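Local coordinates for restriction endonuclease Hpy99I (Helicobacter pylori, PDB 3GOX) that cuts double-stranded DNA at a pseudopalindromic target sequence, as a metal-dependent type II restriction enzyme of the beta-beta-alpha-Me family, at the interface of chains A and B. Coordinates in Å, arbitrary orientation; residue numbers count along the deposited sequence, not the author numbering. Chains: chain A/B, Restriction endonuclease Hpy99I.

Contact 1: the interface of chains A and B. Residues chain A 142, 158, 166-168, 170, 178; chain B 194-195, 198.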
ATOM      1  N   ILE A 142      -4.706  -8.909 -11.557  1.00 16.76           N
ATOM      2  CA  ILE A 142      -3.384  -8.293 -11.518  1.00 16.64           C
ATOM      3  C   ILE A 142      -2.409  -9.211 -10.795  1.00 17.08           C
ATOM      4  O   ILE A 142      -1.519  -9.790 -11.424  1.00 19.00           O
ATOM      5  CB  ILE A 142      -3.422  -6.878 -10.913  1.00 16.83           C
ATOM      6  CG1 ILE A 142      -4.338  -5.975 -11.749  1.00 16.78           C
ATOM      7  CG2 ILE A 142      -1.991  -6.285 -10.829  1.00 17.59           C
ATOM      8  CD1 ILE A 142      -4.488  -4.575 -11.221  1.00 18.58           C
ATOM      9  N   ASP A 158     -12.210  -0.610  -9.376  1.00 17.19           N
ATOM     10  CA  ASP A 158     -11.147   0.289  -9.836  1.00 16.71           C
ATOM     11  C   ASP A 158     -11.641   1.106 -11.043  1.00 16.67           C
ATOM     12  O   ASP A 158     -12.445   0.646 -11.835  1.00 17.60           O
ATOM     13  CB  ASP A 158      -9.911  -0.542 -10.164  1.00 17.23           C
ATOM     14  CG  ASP A 158      -8.796   0.258 -10.756  1.00 15.57           C
ATOM     15  OD1 ASP A 158      -8.490   1.381 -10.256  1.00 15.19           O
ATOM     16  OD2 ASP A 158      -8.170  -0.261 -11.704  1.00 17.51           O
ATOM     17  N   GLY A 166     -14.808   2.976 -15.657  1.00 16.49           N
ATOM     18  CA  GLY A 166     -14.400   1.784 -14.952  1.00 16.34           C
ATOM     19  C   GLY A 166     -13.255   1.036 -15.601  1.00 16.41           C
ATOM     20  O   GLY A 166     -13.078   1.057 -16.818  1.00 18.08           O
ATOM     21  N   ARG A 167     -12.448   0.398 -14.767  1.00 16.51           N
ATOM     22  CA  ARG A 167     -11.492  -0.599 -15.222  1.00 16.27           C
ATOM     23  C   ARG A 167     -12.080  -1.950 -14.819  1.00 16.14           C
ATOM     24  O   ARG A 167     -13.118  -2.311 -15.352  1.00 16.82           O
ATOM     25  CB  ARG A 167     -10.090  -0.301 -14.685  1.00 16.84           C
ATOM     26  CG  ARG A 167      -9.592   1.059 -15.194  1.00 16.25           C
ATOM     27  CD  ARG A 167      -8.080   1.227 -15.148  1.00 16.50           C
ATOM     28  NE  ARG A 167      -7.632   1.532 -13.795  1.00 17.54           N
ATOM     29  CZ  ARG A 167      -6.958   2.616 -13.418  1.00 17.76           C
ATOM     30  NH1 ARG A 167      -6.586   3.546 -14.289  1.00 19.39           N
ATOM     31  NH2 ARG A 167      -6.646   2.764 -12.142  1.00 18.20           N
ATOM     32  N   GLU A 168     -11.479  -2.666 -13.873  1.00 16.18           N
ATOM     33  CA  GLU A 168     -11.984  -3.978 -13.444  1.00 16.36           C
ATOM     34  C   GLU A 168     -12.127  -4.069 -11.938  1.00 15.93           C
ATOM     35  O   GLU A 168     -11.621  -3.212 -11.187  1.00 16.68           O
ATOM     36  CB  GLU A 168     -11.074  -5.112 -13.945  1.00 16.80           C
ATOM     37  CG  GLU A 168     -10.973  -5.156 -15.466  1.00 18.89           C
ATOM     38  CD  GLU A 168      -9.923  -6.115 -16.013  1.00 21.42           C
ATOM     39  OE1 GLU A 168      -9.538  -7.080 -15.317  1.00 24.20           O
ATOM     40  OE2 GLU A 168      -9.506  -5.915 -17.179  1.00 25.10           O
ATOM     41  N   ILE A 170     -10.803  -5.589  -8.830  1.00 14.89           N
ATOM     42  CA  ILE A 170      -9.473  -6.035  -8.422  1.00 14.87           C
ATOM     43  C   ILE A 170      -9.420  -6.039  -6.887  1.00 14.22           C
ATOM     44  O   ILE A 170     -10.283  -5.453  -6.212  1.00 14.83           O
ATOM     45  CB  ILE A 170      -8.322  -5.136  -9.004  1.00 14.71           C
ATOM     46  CG1 ILE A 170      -8.428  -3.683  -8.519  1.00 13.82           C
ATOM     47  CG2 ILE A 170      -8.301  -5.192 -10.546  1.00 14.49           C
ATOM     48  CD1 ILE A 170      -7.258  -2.800  -8.984  1.00 14.53           C
ATOM     49  N   LEU A 178      -1.564   0.413  -7.106  1.00 15.20           N
ATOM     50  CA  LEU A 178      -1.660   1.282  -8.287  1.00 16.06           C
ATOM     51  C   LEU A 178      -1.491   2.733  -7.869  1.00 15.38           C
ATOM     52  O   LEU A 178      -0.790   3.497  -8.534  1.00 16.00           O
ATOM     53  CB  LEU A 178      -3.023   1.131  -8.988  1.00 16.57           C
ATOM     54  CG  LEU A 178      -3.375  -0.242  -9.561  1.00 20.08           C
ATOM     55  CD1 LEU A 178      -4.730  -0.216 -10.259  1.00 20.50           C
ATOM     56  CD2 LEU A 178      -2.326  -0.720 -10.478  1.00 20.65           C
TER
ATOM     57  N   TYR B 194      -2.604  -3.689 -17.949  1.00 23.08           N
ATOM     58  CA  TYR B 194      -3.933  -3.422 -17.412  1.00 22.42           C
ATOM     59  C   TYR B 194      -4.289  -1.935 -17.520  1.00 23.07           C
ATOM     60  O   TYR B 194      -5.366  -1.579 -17.989  1.00 22.80           O
ATOM     61  CB  TYR B 194      -3.976  -3.909 -15.964  1.00 22.41           C
ATOM     62  CG  TYR B 194      -5.203  -3.543 -15.159  1.00 20.57           C
ATOM     63  CD1 TYR B 194      -6.314  -4.364 -15.137  1.00 20.05           C
ATOM     64  CD2 TYR B 194      -5.229  -2.401 -14.380  1.00 19.05           C
ATOM     65  CE1 TYR B 194      -7.426  -4.043 -14.375  1.00 19.86           C
ATOM     66  CE2 TYR B 194      -6.335  -2.070 -13.625  1.00 17.28           C
ATOM     67  CZ  TYR B 194      -7.438  -2.894 -13.627  1.00 18.78           C
ATOM     68  OH  TYR B 194      -8.540  -2.581 -12.876  1.00 16.01           O
ATOM     69  N   LEU B 195      -3.371  -1.076 -17.099  1.00 23.56           N
ATOM     70  CA  LEU B 195      -3.584   0.377 -17.174  1.00 24.15           C
ATOM     71  C   LEU B 195      -3.716   0.855 -18.623  1.00 25.44           C
ATOM     72  O   LEU B 195      -4.624   1.623 -18.944  1.00 26.26           O
ATOM     73  CB  LEU B 195      -2.450   1.139 -16.484  1.00 24.05           C
ATOM     74  CG  LEU B 195      -2.321   0.987 -14.966  1.00 23.03           C
ATOM     75  CD1 LEU B 195      -1.046   1.666 -14.453  1.00 22.97           C
ATOM     76  CD2 LEU B 195      -3.526   1.553 -14.257  1.00 22.11           C
ATOM     77  N   TYR B 198      -7.077   0.529 -20.459  1.00 25.99           N
ATOM     78  CA  TYR B 198      -8.129   1.490 -20.081  1.00 25.76           C
ATOM     79  C   TYR B 198      -7.629   2.947 -20.109  1.00 26.71           C
ATOM     80  O   TYR B 198      -8.248   3.838 -19.525  1.00 26.30           O
ATOM     81  CB  TYR B 198      -8.657   1.149 -18.682  1.00 25.31           C
ATOM     82  CG  TYR B 198      -9.219  -0.244 -18.608  1.00 23.68           C
ATOM     83  CD1 TYR B 198     -10.439  -0.542 -19.195  1.00 23.00           C
ATOM     84  CD2 TYR B 198      -8.531  -1.269 -17.962  1.00 22.83           C
ATOM     85  CE1 TYR B 198     -10.968  -1.822 -19.145  1.00 22.43           C
ATOM     86  CE2 TYR B 198      -9.054  -2.568 -17.914  1.00 23.10           C
ATOM     87  CZ  TYR B 198     -10.276  -2.828 -18.504  1.00 22.20           C
ATOM     88  OH  TYR B 198     -10.816  -4.092 -18.478  1.00 23.51           O
TER
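Two donors, one from each chain, converge on OD2 of A:Asp158, a carboxylate of the beta-beta-alpha-Me site that also serves as a ligand of the sodium ion in this crystal. From chain B the phenol OH of B:Tyr194 meets OD2 of A:Asp158 at 2.6 Å on its anti lone pair, the side away from OD1. The two side chains come tip to tip, carboxylate and ring nearly coplanar at 17°. From its own chain, NE of A:Arg167 reaches OD2 of A:Asp158 at 2.8 Å in a nearly straight salt bridge; the oxygen lies in the guanidinium plane but is met from above the carboxylate plane. NH2 of A:Arg167 takes the syn lone pair of OD1 of A:Asp158 at 3.0 Å, with OD1 tilted out of the guanidinium plane. The guanidinium thus grips side-on, one nitrogen to each oxygen, and limits rotation of the carboxylate. The arginine chain bends about CG-CD (chi3 -79°), which brings the guanidinium round to the carboxylate.

The phenol also accepts: the backbone N of A:Glu168 lies 3.1 Å from OH of B:Tyr194, which therefore both gives and receives across the interface. Its ring, on helix 185-197, is carried over with CG anti to the backbone N (chi1 171°). CD1 of A:Ile142 sits over the centre of one face of the B:Tyr194 ring, 3.9 Å from the centroid. CG2 of A:Ile170 and CB of A:Arg167 close in near the hydroxyl.

A second phenol, OH of B:Tyr198, reaches OE2 of A:Glu168 at 2.6 Å, again on the anti lone pair, with carboxylate and ring almost perpendicular. CA of A:Arg167 lies over the face of this tyrosine, while CD of A:Arg167 packs 3.6 Å from CB of B:Tyr198. Beyond them, CD2 of B:Leu195 caps one face of the guanidinium, 3.7 Å from CZ of A:Arg167.

Contact 2: the interface of chains A and B. Residues chain A 17, 32, 48, 66-67, 77, 82; chain B 135, 137, 148.
At B:Gly135 the backbone turns through positive phi (82°, psi 4°) and sets its CA 3.9 Å from CD1 of A:Ile66. A:Phe17, on strand 17-20, belongs to the SH3-like domain of one subunit, whereas the glycine and strand 146-148 belong to the endonuclease VII-like part of the other. The patch is apolar, with no polar pair in bonding range across it.

B:Ile148 is its plug, burying 70 Å² against chain A, and its two branches are used differently. It meets A:Phe17 tip to tip: CG2 of B:Ile148, anti to the backbone N, touches CZ of A:Phe17 at 3.8 Å. The same CG2 of B:Ile148 lies 3.9 Å from CD1 of A:Ile66. On the other branch, CD1 of B:Ile148 lies 3.8 Å from CE1 of A:Phe17 and points deeper into chain A. At the far end CD1 of B:Ile148 meets CD2 of the A:His82 imidazole at 4.0 Å as the two side chains slide past each other in opposite directions, and A:Val32 and A:Ile77 line the same end more loosely. A:Ile77 and A:His82 directly precede and follow, in sequence, the segment bounded by the zinc ligands A:Cys78 and A:Cys81.

A:Ile48 comes in from another side, roughly at a right angle to B:Ile148. Its CD1 bridges the two strands of chain B: CD1 of A:Ile48 lies 3.7 Å from CG2 of B:Val137 and 4.0 Å from CG1 of B:Ile148. CG2 of A:Ile48 lies over the imidazole face of A:His82, 3.6 Å above the plane, and probably helps hold that ring in place. A:Ile66 keeps CG1 in the crowded position between backbone N and carbonyl carbon (chi1 59°), which directs CD1 toward the glycine as well as B:Ile148. The same CG1 packs on the ring of A:Tyr67, whose hydroxyl sits beside the glycine without bonding it.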
ATOM      1  N   PHE A  17      15.260  25.277   7.852  1.00 12.97           N
ATOM      2  CA  PHE A  17      13.968  25.407   7.180  1.00 12.46           C
ATOM      3  C   PHE A  17      13.262  26.718   7.497  1.00 12.17           C
ATOM      4  O   PHE A  17      13.330  27.225   8.612  1.00 12.66           O
ATOM      5  CB  PHE A  17      13.072  24.216   7.540  1.00 12.13           C
ATOM      6  CG  PHE A  17      13.515  22.937   6.897  1.00 12.46           C
ATOM      7  CD1 PHE A  17      13.139  22.627   5.605  1.00 13.38           C
ATOM      8  CD2 PHE A  17      14.355  22.071   7.568  1.00 14.49           C
ATOM      9  CE1 PHE A  17      13.587  21.454   5.014  1.00 13.62           C
ATOM     10  CE2 PHE A  17      14.799  20.902   6.979  1.00 14.41           C
ATOM     11  CZ  PHE A  17      14.406  20.604   5.695  1.00 13.79           C
ATOM     12  N   VAL A  32       7.273  26.223   2.287  1.00 11.78           N
ATOM     13  CA  VAL A  32       8.464  25.777   3.011  1.00 12.57           C
ATOM     14  C   VAL A  32       9.643  25.687   2.059  1.00 12.30           C
ATOM     15  O   VAL A  32       9.558  25.140   0.958  1.00 13.74           O
ATOM     16  CB  VAL A  32       8.240  24.410   3.698  1.00 12.29           C
ATOM     17  CG1 VAL A  32       9.514  23.932   4.441  1.00 13.14           C
ATOM     18  CG2 VAL A  32       7.069  24.528   4.664  1.00 12.80           C
ATOM     19  N   ILE A  48      10.496  23.843  -1.830  1.00 14.00           N
ATOM     20  CA  ILE A  48      10.473  22.413  -2.124  1.00 15.00           C
ATOM     21  C   ILE A  48       9.297  22.011  -3.024  1.00 14.70           C
ATOM     22  O   ILE A  48       9.469  21.189  -3.932  1.00 15.85           O
ATOM     23  CB  ILE A  48      10.469  21.577  -0.826  1.00 15.12           C
ATOM     24  CG1 ILE A  48      11.747  21.870  -0.033  1.00 16.79           C
ATOM     25  CG2 ILE A  48      10.311  20.075  -1.127  1.00 16.83           C
ATOM     26  CD1 ILE A  48      11.655  21.500   1.429  1.00 18.85           C
ATOM     27  N   ILE A  66      10.625  22.010  11.923  1.00 13.53           N
ATOM     28  CA  ILE A  66       9.923  20.927  11.214  1.00 14.39           C
ATOM     29  C   ILE A  66       9.404  19.841  12.161  1.00 14.59           C
ATOM     30  O   ILE A  66       8.417  19.170  11.851  1.00 14.72           O
ATOM     31  CB  ILE A  66      10.794  20.300  10.087  1.00 14.39           C
ATOM     32  CG1 ILE A  66      12.103  19.717  10.617  1.00 15.11           C
ATOM     33  CG2 ILE A  66      10.985  21.319   8.962  1.00 15.03           C
ATOM     34  CD1 ILE A  66      12.984  19.085   9.535  1.00 17.15           C
ATOM     35  N   TYR A  67      10.065  19.657  13.299  1.00 14.43           N
ATOM     36  CA  TYR A  67       9.667  18.623  14.256  1.00 14.93           C
ATOM     37  C   TYR A  67       8.524  19.022  15.177  1.00 15.49           C
ATOM     38  O   TYR A  67       8.056  18.196  15.978  1.00 17.57           O
ATOM     39  CB  TYR A  67      10.878  18.148  15.047  1.00 14.96           C
ATOM     40  CG  TYR A  67      11.958  17.602  14.138  1.00 15.22           C
ATOM     41  CD1 TYR A  67      11.711  16.518  13.304  1.00 16.72           C
ATOM     42  CD2 TYR A  67      13.196  18.212  14.059  1.00 16.86           C
ATOM     43  CE1 TYR A  67      12.706  16.027  12.453  1.00 19.14           C
ATOM     44  CE2 TYR A  67      14.182  17.725  13.221  1.00 18.43           C
ATOM     45  CZ  TYR A  67      13.928  16.649  12.422  1.00 19.39           C
ATOM     46  OH  TYR A  67      14.952  16.214  11.603  1.00 22.15           O
ATOM     47  N   ILE A  77       3.025  20.237   7.170  1.00 13.28           N
ATOM     48  CA  ILE A  77       3.608  20.543   5.862  1.00 12.78           C
ATOM     49  C   ILE A  77       3.103  19.503   4.850  1.00 13.01           C
ATOM     50  O   ILE A  77       3.287  18.298   5.055  1.00 13.62           O
ATOM     51  CB  ILE A  77       5.128  20.506   5.898  1.00 12.92           C
ATOM     52  CG1 ILE A  77       5.683  21.450   6.966  1.00 13.11           C
ATOM     53  CG2 ILE A  77       5.700  20.856   4.511  1.00 13.86           C
ATOM     54  CD1 ILE A  77       7.196  21.255   7.250  1.00 12.62           C
ATOM     55  N   HIS A  82       4.241  21.252  -0.216  1.00 12.62           N
ATOM     56  CA  HIS A  82       5.172  21.687   0.836  1.00 12.57           C
ATOM     57  C   HIS A  82       4.872  23.131   1.259  1.00 12.65           C
ATOM     58  O   HIS A  82       5.760  23.965   1.433  1.00 13.80           O
ATOM     59  CB  HIS A  82       6.651  21.457   0.443  1.00 13.34           C
ATOM     60  CG  HIS A  82       7.096  20.037   0.606  1.00 12.44           C
ATOM     61  ND1 HIS A  82       6.845  19.058  -0.338  1.00 14.21           N
ATOM     62  CD2 HIS A  82       7.712  19.412   1.638  1.00 13.36           C
ATOM     63  CE1 HIS A  82       7.316  17.898   0.102  1.00 13.87           C
ATOM     64  NE2 HIS A  82       7.839  18.081   1.299  1.00 14.85           N
TER
ATOM     65  N   GLY B 135      15.606  15.015   8.303  1.00 17.73           N
ATOM     66  CA  GLY B 135      15.444  16.440   8.088  1.00 17.76           C
ATOM     67  C   GLY B 135      16.088  16.968   6.814  1.00 17.58           C
ATOM     68  O   GLY B 135      16.070  18.163   6.584  1.00 19.58           O
ATOM     69  N   VAL B 137      16.323  17.171   2.486  1.00 15.49           N
ATOM     70  CA  VAL B 137      15.398  17.131   1.355  1.00 15.46           C
ATOM     71  C   VAL B 137      15.804  15.991   0.413  1.00 15.25           C
ATOM     72  O   VAL B 137      16.931  15.965  -0.101  1.00 16.23           O
ATOM     73  CB  VAL B 137      15.345  18.472   0.629  1.00 15.65           C
ATOM     74  CG1 VAL B 137      14.502  18.377  -0.635  1.00 16.92           C
ATOM     75  CG2 VAL B 137      14.755  19.536   1.545  1.00 16.81           C
ATOM     76  N   ILE B 148      10.792  15.837   2.952  1.00 13.64           N
ATOM     77  CA  ILE B 148      11.712  16.156   4.034  1.00 13.65           C
ATOM     78  C   ILE B 148      11.789  14.884   4.862  1.00 14.01           C
ATOM     79  O   ILE B 148      10.770  14.426   5.392  1.00 14.13           O
ATOM     80  CB  ILE B 148      11.179  17.314   4.897  1.00 13.13           C
ATOM     81  CG1 ILE B 148      11.007  18.600   4.066  1.00 13.29           C
ATOM     82  CG2 ILE B 148      12.118  17.572   6.092  1.00 14.14           C
ATOM     83  CD1 ILE B 148      10.183  19.698   4.723  1.00 14.44           C
TER

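About 34 Å separates the C-alpha centres of contact 1 and contact 2, and they share no residue. Each has a twin by two-fold symmetry. Chain B brings its endonuclease VII-like part to both, with helix 185-197 and the chain end in contact 1 and strands 137-139 and 146-148 in contact 2. Chain A answers with its metal-site region in the first and its N-terminal region in the second, which suggests that the subunits embrace each other. Contact 1 couples the partner's chain end to the metal-site aspartate, while contact 2 tethers the N-terminal domain; together they may help keep both active sites in register on the DNA.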